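Local coordinates for Lin1889 protein (Listeria innocua Clip11262, PDB 3B57), which is of unknown function but binds a magnesium ion and belongs to the HD-domain family, whose members are typically metal-dependent phosphohydrolases, at residues M1-W13 / T75-S87. Sequence-based numbering, arbitrary orientation.
Sequences MNKEEIILSAKNW and TLINWMETKEIPS
W79 reaches from helix 75-82 into a knobs-into-holes socket on helix 3-13, its indole set among I6, S9, A10 and W13, in the pairing of two roughly antiparallel helices (146° between their directions) of the all-helical HD-domain fold. The helix axes come within 11.8 Å, and the two tryptophans fill much of the space between them. In both, CG anti to the backbone N carries the indole out from its helix, and the two rings pass in opposite directions as an offset stack: the six-membered ring of W13 lies over the five-membered ring of W79, centroids 4.1 Å apart and planes tilted by 20°. K83, folded back by bends at chi2 and chi4, brings its amino group over the rim of the opposite face of W79. The far edge of W79 points into helix 3-13, where CH2 meets CB of A10 at 3.7 Å and the carbonyl oxygen of I6 lies in the ring plane. A10 and L76 also touch F57, tying the pair to helix 48-57; the L76 side chain is about 13 Å from the bound magnesium ion and about 8 Å from the side chain of its ligand H58. Past the Schellman motif at E84, I85 meets CD1 of I6 through its CG1 (3.9 Å), while the selenomethionine M1 crosses P86 nearly at right angles, SE lying 3.9 Å from the proline CD.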
HETATM    1  N   MSE A   1     -21.230  38.626  -4.502  1.00 82.56           N
HETATM    2  CA  MSE A   1     -20.184  37.641  -4.108  1.00 82.35           C
HETATM    3  C   MSE A   1     -19.265  37.312  -5.280  1.00 80.56           C
HETATM    4  O   MSE A   1     -19.735  37.088  -6.398  1.00 80.77           O
HETATM    5  CB  MSE A   1     -20.841  36.355  -3.606  1.00 85.35           C
HETATM    6  CG  MSE A   1     -21.867  35.773  -4.572  1.00 88.53           C
HETATM    7 SE   MSE A   1     -22.113  33.836  -4.429  1.00 94.49          SE
HETATM    8  CE  MSE A   1     -21.851  33.383  -6.278  1.00 90.85           C
ATOM      9  N   ASN A   2     -17.957  37.284  -5.022  1.00 77.62           N
ATOM     10  CA  ASN A   2     -16.973  36.967  -6.058  1.00 74.24           C
ATOM     11  C   ASN A   2     -16.597  35.491  -5.960  1.00 71.54           C
ATOM     12  O   ASN A   2     -15.791  35.092  -5.117  1.00 71.31           O
ATOM     13  CB  ASN A   2     -15.720  37.838  -5.898  1.00 75.66           C
ATOM     14  CG  ASN A   2     -14.754  37.695  -7.068  1.00 77.95           C
ATOM     15  OD1 ASN A   2     -14.211  36.616  -7.319  1.00 79.83           O
ATOM     16  ND2 ASN A   2     -14.539  38.789  -7.793  1.00 78.14           N
ATOM     17  N   LYS A   3     -17.194  34.685  -6.830  1.00 67.63           N
ATOM     18  CA  LYS A   3     -16.957  33.250  -6.845  1.00 63.06           C
ATOM     19  C   LYS A   3     -15.492  32.857  -6.875  1.00 61.65           C
ATOM     20  O   LYS A   3     -15.047  32.060  -6.059  1.00 61.21           O
ATOM     21  CB  LYS A   3     -17.675  32.611  -8.034  1.00 59.65           C
ATOM     22  CG  LYS A   3     -19.166  32.433  -7.833  1.00 55.84           C
ATOM     23  CD  LYS A   3     -19.817  31.840  -9.070  1.00 54.32           C
ATOM     24  CE  LYS A   3     -21.276  31.476  -8.818  1.00 54.10           C
ATOM     25  NZ  LYS A   3     -21.966  30.968 -10.043  1.00 52.59           N
ATOM     26  N   GLU A   4     -14.742  33.416  -7.813  1.00 61.19           N
ATOM     27  CA  GLU A   4     -13.332  33.072  -7.932  1.00 60.84           C
ATOM     28  C   GLU A   4     -12.590  33.291  -6.625  1.00 59.27           C
ATOM     29  O   GLU A   4     -11.718  32.503  -6.247  1.00 58.97           O
ATOM     30  CB  GLU A   4     -12.669  33.899  -9.026  1.00 61.57           C
ATOM     31  CG  GLU A   4     -11.324  33.353  -9.465  1.00 62.97           C
ATOM     32  CD  GLU A   4     -10.506  34.378 -10.215  1.00 64.49           C
ATOM     33  OE1 GLU A   4     -11.088  35.071 -11.085  1.00 65.03           O
ATOM     34  OE2 GLU A   4      -9.286  34.482  -9.939  1.00 62.91           O
ATOM     35  N   GLU A   5     -12.940  34.368  -5.933  1.00 57.53           N
ATOM     36  CA  GLU A   5     -12.296  34.686  -4.669  1.00 56.00           C
ATOM     37  C   GLU A   5     -12.718  33.763  -3.528  1.00 53.62           C
ATOM     38  O   GLU A   5     -11.870  33.296  -2.760  1.00 51.59           O
ATOM     39  CB  GLU A   5     -12.575  36.142  -4.294  1.00 57.81           C
ATOM     40  CG  GLU A   5     -11.394  37.071  -4.558  1.00 61.41           C
ATOM     41  CD  GLU A   5     -10.093  36.550  -3.940  1.00 63.24           C
ATOM     42  OE1 GLU A   5     -10.155  35.834  -2.911  1.00 63.57           O
ATOM     43  OE2 GLU A   5      -9.011  36.870  -4.480  1.00 63.06           O
ATOM     44  N   ILE A   6     -14.025  33.516  -3.423  1.00 51.24           N
ATOM     45  CA  ILE A   6     -14.581  32.649  -2.391  1.00 49.06           C
ATOM     46  C   ILE A   6     -13.935  31.273  -2.477  1.00 48.42           C
ATOM     47  O   ILE A   6     -13.549  30.688  -1.462  1.00 48.84           O
ATOM     48  CB  ILE A   6     -16.110  32.488  -2.554  1.00 48.81           C
ATOM     49  CG1 ILE A   6     -16.800  33.840  -2.391  1.00 48.73           C
ATOM     50  CG2 ILE A   6     -16.654  31.504  -1.518  1.00 49.09           C
ATOM     51  CD1 ILE A   6     -18.316  33.749  -2.354  1.00 47.85           C
ATOM     52  N   ILE A   7     -13.819  30.760  -3.696  1.00 47.39           N
ATOM     53  CA  ILE A   7     -13.207  29.455  -3.904  1.00 46.21           C
ATOM     54  C   ILE A   7     -11.781  29.471  -3.378  1.00 46.48           C
ATOM     55  O   ILE A   7     -11.356  28.549  -2.681  1.00 46.85           O
ATOM     56  CB  ILE A   7     -13.152  29.074  -5.390  1.00 44.23           C
ATOM     57  CG1 ILE A   7     -14.564  28.897  -5.944  1.00 43.54           C
ATOM     58  CG2 ILE A   7     -12.361  27.797  -5.552  1.00 43.97           C
ATOM     59  CD1 ILE A   7     -15.346  27.793  -5.283  1.00 43.47           C
ATOM     60  N   LEU A   8     -11.053  30.528  -3.710  1.00 46.36           N
ATOM     61  CA  LEU A   8      -9.668  30.668  -3.284  1.00 46.74           C
ATOM     62  C   LEU A   8      -9.555  30.655  -1.764  1.00 46.93           C
ATOM     63  O   LEU A   8      -8.664  30.019  -1.195  1.00 46.53           O
ATOM     64  CB  LEU A   8      -9.090  31.976  -3.810  1.00 46.82           C
ATOM     65  CG  LEU A   8      -7.575  31.949  -3.941  1.00 45.21           C
ATOM     66  CD1 LEU A   8      -7.231  31.296  -5.278  1.00 44.85           C
ATOM     67  CD2 LEU A   8      -7.016  33.361  -3.872  1.00 44.45           C
ATOM     68  N   SER A   9     -10.463  31.381  -1.120  1.00 47.01           N
ATOM     69  CA  SER A   9     -10.507  31.486   0.330  1.00 46.94           C
ATOM     70  C   SER A   9     -10.766  30.117   0.960  1.00 46.36           C
ATOM     71  O   SER A   9     -10.052  29.687   1.866  1.00 44.16           O
ATOM     72  CB  SER A   9     -11.608  32.475   0.722  1.00 47.95           C
ATOM     73  OG  SER A   9     -11.791  32.528   2.130  1.00 51.78           O
ATOM     74  N   ALA A  10     -11.798  29.439   0.467  1.00 47.40           N
ATOM     75  CA  ALA A  10     -12.156  28.116   0.957  1.00 47.57           C
ATOM     76  C   ALA A  10     -10.950  27.202   0.799  1.00 47.32           C
ATOM     77  O   ALA A  10     -10.611  26.429   1.693  1.00 46.63           O
ATOM     78  CB  ALA A  10     -13.335  27.569   0.164  1.00 45.18           C
ATOM     79  N   LYS A  11     -10.300  27.306  -0.350  1.00 47.91           N
ATOM     80  CA  LYS A  11      -9.132  26.494  -0.637  1.00 48.91           C
ATOM     81  C   LYS A  11      -8.050  26.727   0.415  1.00 49.04           C
ATOM     82  O   LYS A  11      -7.567  25.779   1.027  1.00 48.74           O
ATOM     83  CB  LYS A  11      -8.617  26.836  -2.035  1.00 48.80           C
ATOM     84  CG  LYS A  11      -7.803  25.767  -2.727  1.00 49.38           C
ATOM     85  CD  LYS A  11      -7.761  26.079  -4.216  1.00 50.53           C
ATOM     86  CE  LYS A  11      -6.377  25.903  -4.815  1.00 51.68           C
ATOM     87  NZ  LYS A  11      -6.245  26.735  -6.054  1.00 51.27           N
ATOM     88  N   ASN A  12      -7.685  27.985   0.642  1.00 50.45           N
ATOM     89  CA  ASN A  12      -6.648  28.308   1.626  1.00 52.09           C
ATOM     90  C   ASN A  12      -7.031  27.970   3.063  1.00 52.79           C
ATOM     91  O   ASN A  12      -6.164  27.691   3.890  1.00 52.91           O
ATOM     92  CB  ASN A  12      -6.260  29.786   1.518  1.00 52.44           C
ATOM     93  CG  ASN A  12      -5.304  30.049   0.364  1.00 53.96           C
ATOM     94  OD1 ASN A  12      -4.114  29.730   0.436  1.00 54.70           O
ATOM     95  ND2 ASN A  12      -5.827  30.614  -0.716  1.00 55.94           N
ATOM     96  N   TRP A  13      -8.328  27.989   3.349  1.00 54.19           N
ATOM     97  CA  TRP A  13      -8.826  27.670   4.679  1.00 54.61           C
ATOM     98  C   TRP A  13      -8.694  26.166   4.947  1.00 56.06           C
ATOM     99  O   TRP A  13      -8.170  25.770   5.983  1.00 56.28           O
ATOM    100  CB  TRP A  13     -10.285  28.138   4.811  1.00 53.76           C
ATOM    101  CG  TRP A  13     -10.930  27.839   6.133  1.00 52.17           C
ATOM    102  CD1 TRP A  13     -10.314  27.774   7.340  1.00 52.39           C
ATOM    103  CD2 TRP A  13     -12.323  27.587   6.380  1.00 51.79           C
ATOM    104  NE1 TRP A  13     -11.229  27.493   8.329  1.00 51.71           N
ATOM    105  CE2 TRP A  13     -12.470  27.373   7.767  1.00 51.75           C
ATOM    106  CE3 TRP A  13     -13.459  27.522   5.563  1.00 51.68           C
ATOM    107  CZ2 TRP A  13     -13.707  27.094   8.361  1.00 51.81           C
ATOM    108  CZ3 TRP A  13     -14.693  27.246   6.153  1.00 51.57           C
ATOM    109  CH2 TRP A  13     -14.803  27.035   7.540  1.00 51.96           C
ATOM    110  N   THR A  75     -20.468  25.686  11.328  1.00 56.16           N
ATOM    111  CA  THR A  75     -19.310  26.551  11.097  1.00 52.95           C
ATOM    112  C   THR A  75     -19.186  26.897   9.615  1.00 51.38           C
ATOM    113  O   THR A  75     -18.909  28.042   9.248  1.00 50.50           O
ATOM    114  CB  THR A  75     -18.019  25.869  11.554  1.00 52.36           C
ATOM    115  OG1 THR A  75     -18.095  25.616  12.961  1.00 51.90           O
ATOM    116  CG2 THR A  75     -16.815  26.749  11.258  1.00 50.72           C
ATOM    117  N   LEU A  76     -19.388  25.893   8.768  1.00 49.45           N
ATOM    118  CA  LEU A  76     -19.322  26.103   7.332  1.00 48.39           C
ATOM    119  C   LEU A  76     -20.410  27.094   6.923  1.00 48.00           C
ATOM    120  O   LEU A  76     -20.130  28.100   6.258  1.00 46.56           O
ATOM    121  CB  LEU A  76     -19.514  24.780   6.573  1.00 47.27           C
ATOM    122  CG  LEU A  76     -18.354  23.776   6.560  1.00 45.66           C
ATOM    123  CD1 LEU A  76     -18.753  22.507   5.815  1.00 44.63           C
ATOM    124  CD2 LEU A  76     -17.144  24.415   5.905  1.00 44.97           C
ATOM    125  N   ILE A  77     -21.650  26.820   7.324  1.00 47.13           N
ATOM    126  CA  ILE A  77     -22.742  27.716   6.964  1.00 47.25           C
ATOM    127  C   ILE A  77     -22.335  29.148   7.289  1.00 48.66           C
ATOM    128  O   ILE A  77     -22.441  30.047   6.452  1.00 49.44           O
ATOM    129  CB  ILE A  77     -24.038  27.373   7.712  1.00 44.12           C
ATOM    130  CG1 ILE A  77     -24.345  25.888   7.540  1.00 41.99           C
ATOM    131  CG2 ILE A  77     -25.180  28.205   7.150  1.00 42.72           C
ATOM    132  CD1 ILE A  77     -25.636  25.429   8.166  1.00 39.46           C
ATOM    133  N   ASN A  78     -21.846  29.342   8.505  1.00 48.85           N
ATOM    134  CA  ASN A  78     -21.399  30.650   8.941  1.00 49.53           C
ATOM    135  C   ASN A  78     -20.392  31.238   7.969  1.00 49.29           C
ATOM    136  O   ASN A  78     -20.596  32.317   7.414  1.00 47.91           O
ATOM    137  CB  ASN A  78     -20.769  30.534  10.318  1.00 50.64           C
ATOM    138  CG  ASN A  78     -21.507  31.333  11.337  1.00 51.14           C
ATOM    139  OD1 ASN A  78     -21.261  32.528  11.492  1.00 50.46           O
ATOM    140  ND2 ASN A  78     -22.454  30.689  12.023  1.00 50.98           N
ATOM    141  N   TRP A  79     -19.300  30.512   7.771  1.00 50.46           N
ATOM    142  CA  TRP A  79     -18.257  30.956   6.867  1.00 51.51           C
ATOM    143  C   TRP A  79     -18.889  31.309   5.519  1.00 52.93           C
ATOM    144  O   TRP A  79     -18.480  32.267   4.868  1.00 53.92           O
ATOM    145  CB  TRP A  79     -17.214  29.848   6.683  1.00 50.63           C
ATOM    146  CG  TRP A  79     -16.030  30.265   5.868  1.00 48.96           C
ATOM    147  CD1 TRP A  79     -14.887  30.844   6.322  1.00 48.36           C
ATOM    148  CD2 TRP A  79     -15.908  30.198   4.442  1.00 48.53           C
ATOM    149  NE1 TRP A  79     -14.057  31.149   5.268  1.00 49.85           N
ATOM    150  CE2 TRP A  79     -14.663  30.763   4.103  1.00 49.06           C
ATOM    151  CE3 TRP A  79     -16.733  29.715   3.421  1.00 47.59           C
ATOM    152  CZ2 TRP A  79     -14.223  30.863   2.773  1.00 48.63           C
ATOM    153  CZ3 TRP A  79     -16.297  29.815   2.103  1.00 47.66           C
ATOM    154  CH2 TRP A  79     -15.055  30.384   1.792  1.00 46.91           C
HETATM  155  N   MSE A  80     -19.902  30.554   5.106  1.00 54.02           N
HETATM  156  CA  MSE A  80     -20.535  30.819   3.818  1.00 56.14           C
HETATM  157  C   MSE A  80     -21.499  32.000   3.790  1.00 56.35           C
HETATM  158  O   MSE A  80     -21.593  32.713   2.782  1.00 56.44           O
HETATM  159  CB  MSE A  80     -21.252  29.576   3.308  1.00 57.42           C
HETATM  160  CG  MSE A  80     -20.322  28.479   2.863  1.00 59.37           C
HETATM  161 SE   MSE A  80     -21.254  27.109   1.897  1.00 62.48          SE
HETATM  162  CE  MSE A  80     -21.750  25.947   3.349  1.00 60.67           C
ATOM    163  N   GLU A  81     -22.239  32.197   4.877  1.00 55.91           N
ATOM    164  CA  GLU A  81     -23.162  33.319   4.938  1.00 54.28           C
ATOM    165  C   GLU A  81     -22.289  34.566   4.962  1.00 54.05           C
ATOM    166  O   GLU A  81     -22.583  35.551   4.290  1.00 54.12           O
ATOM    167  CB  GLU A  81     -24.031  33.237   6.192  1.00 51.88           C
ATOM    168  CG  GLU A  81     -24.881  31.984   6.250  1.00 52.53           C
ATOM    169  CD  GLU A  81     -25.791  31.948   7.465  1.00 53.63           C
ATOM    170  OE1 GLU A  81     -25.294  32.219   8.583  1.00 54.83           O
ATOM    171  OE2 GLU A  81     -27.000  31.638   7.314  1.00 52.47           O
ATOM    172  N   THR A  82     -21.193  34.498   5.710  1.00 53.57           N
ATOM    173  CA  THR A  82     -20.271  35.620   5.800  1.00 55.15           C
ATOM    174  C   THR A  82     -19.727  35.996   4.424  1.00 54.80           C
ATOM    175  O   THR A  82     -19.310  37.131   4.202  1.00 55.11           O
ATOM    176  CB  THR A  82     -19.079  35.297   6.715  1.00 56.49           C
ATOM    177  OG1 THR A  82     -19.556  34.953   8.021  1.00 57.88           O
ATOM    178  CG2 THR A  82     -18.151  36.499   6.816  1.00 56.68           C
ATOM    179  N   LYS A  83     -19.715  35.043   3.503  1.00 54.51           N
ATOM    180  CA  LYS A  83     -19.225  35.319   2.161  1.00 53.98           C
ATOM    181  C   LYS A  83     -20.374  35.811   1.297  1.00 54.18           C
ATOM    182  O   LYS A  83     -20.202  36.080   0.109  1.00 55.30           O
ATOM    183  CB  LYS A  83     -18.601  34.065   1.549  1.00 53.20           C
ATOM    184  CG  LYS A  83     -17.237  33.734   2.112  1.00 51.49           C
ATOM    185  CD  LYS A  83     -16.249  34.842   1.790  1.00 50.78           C
ATOM    186  CE  LYS A  83     -14.863  34.525   2.321  1.00 48.72           C
ATOM    187  NZ  LYS A  83     -14.897  34.264   3.775  1.00 46.59           N
ATOM    188  N   GLU A  84     -21.551  35.919   1.901  1.00 53.05           N
ATOM    189  CA  GLU A  84     -22.722  36.404   1.193  1.00 52.03           C
ATOM    190  C   GLU A  84     -23.197  35.439   0.119  1.00 50.33           C
ATOM    191  O   GLU A  84     -23.654  35.862  -0.941  1.00 50.38           O
ATOM    192  CB  GLU A  84     -22.425  37.756   0.540  1.00 54.16           C
ATOM    193  CG  GLU A  84     -22.084  38.888   1.493  1.00 56.56           C
ATOM    194  CD  GLU A  84     -21.528  40.093   0.762  1.00 58.88           C
ATOM    195  OE1 GLU A  84     -22.240  40.623  -0.121  1.00 60.35           O
ATOM    196  OE2 GLU A  84     -20.379  40.504   1.066  1.00 59.33           O
ATOM    197  N   ILE A  85     -23.077  34.144   0.368  1.00 48.85           N
ATOM    198  CA  ILE A  85     -23.553  33.186  -0.615  1.00 47.50           C
ATOM    199  C   ILE A  85     -25.044  33.021  -0.336  1.00 47.26           C
ATOM    200  O   ILE A  85     -25.429  32.694   0.779  1.00 46.82           O
ATOM    201  CB  ILE A  85     -22.863  31.815  -0.459  1.00 47.54           C
ATOM    202  CG1 ILE A  85     -21.349  31.960  -0.628  1.00 48.21           C
ATOM    203  CG2 ILE A  85     -23.405  30.850  -1.484  1.00 46.94           C
ATOM    204  CD1 ILE A  85     -20.576  30.681  -0.363  1.00 48.54           C
ATOM    205  N   PRO A  86     -25.904  33.271  -1.333  1.00 47.25           N
ATOM    206  CA  PRO A  86     -27.354  33.130  -1.139  1.00 47.45           C
ATOM    207  C   PRO A  86     -27.620  31.884  -0.304  1.00 49.15           C
ATOM    208  O   PRO A  86     -26.961  30.866  -0.510  1.00 50.43           O
ATOM    209  CB  PRO A  86     -27.874  32.985  -2.562  1.00 46.77           C
ATOM    210  CG  PRO A  86     -26.952  33.890  -3.329  1.00 46.42           C
ATOM    211  CD  PRO A  86     -25.585  33.574  -2.739  1.00 46.79           C
ATOM    212  N   SER A  87     -28.566  31.946   0.631  1.00 50.46           N
ATOM    213  CA  SER A  87     -28.843  30.784   1.482  1.00 51.80           C
ATOM    214  C   SER A  87     -29.302  29.593   0.658  1.00 53.42           C
ATOM    215  O   SER A  87     -29.373  28.468   1.154  1.00 53.74           O
ATOM    216  CB  SER A  87     -29.919  31.097   2.519  1.00 50.61           C
ATOM    217  OG  SER A  87     -31.207  30.843   1.982  1.00 49.24           O
TER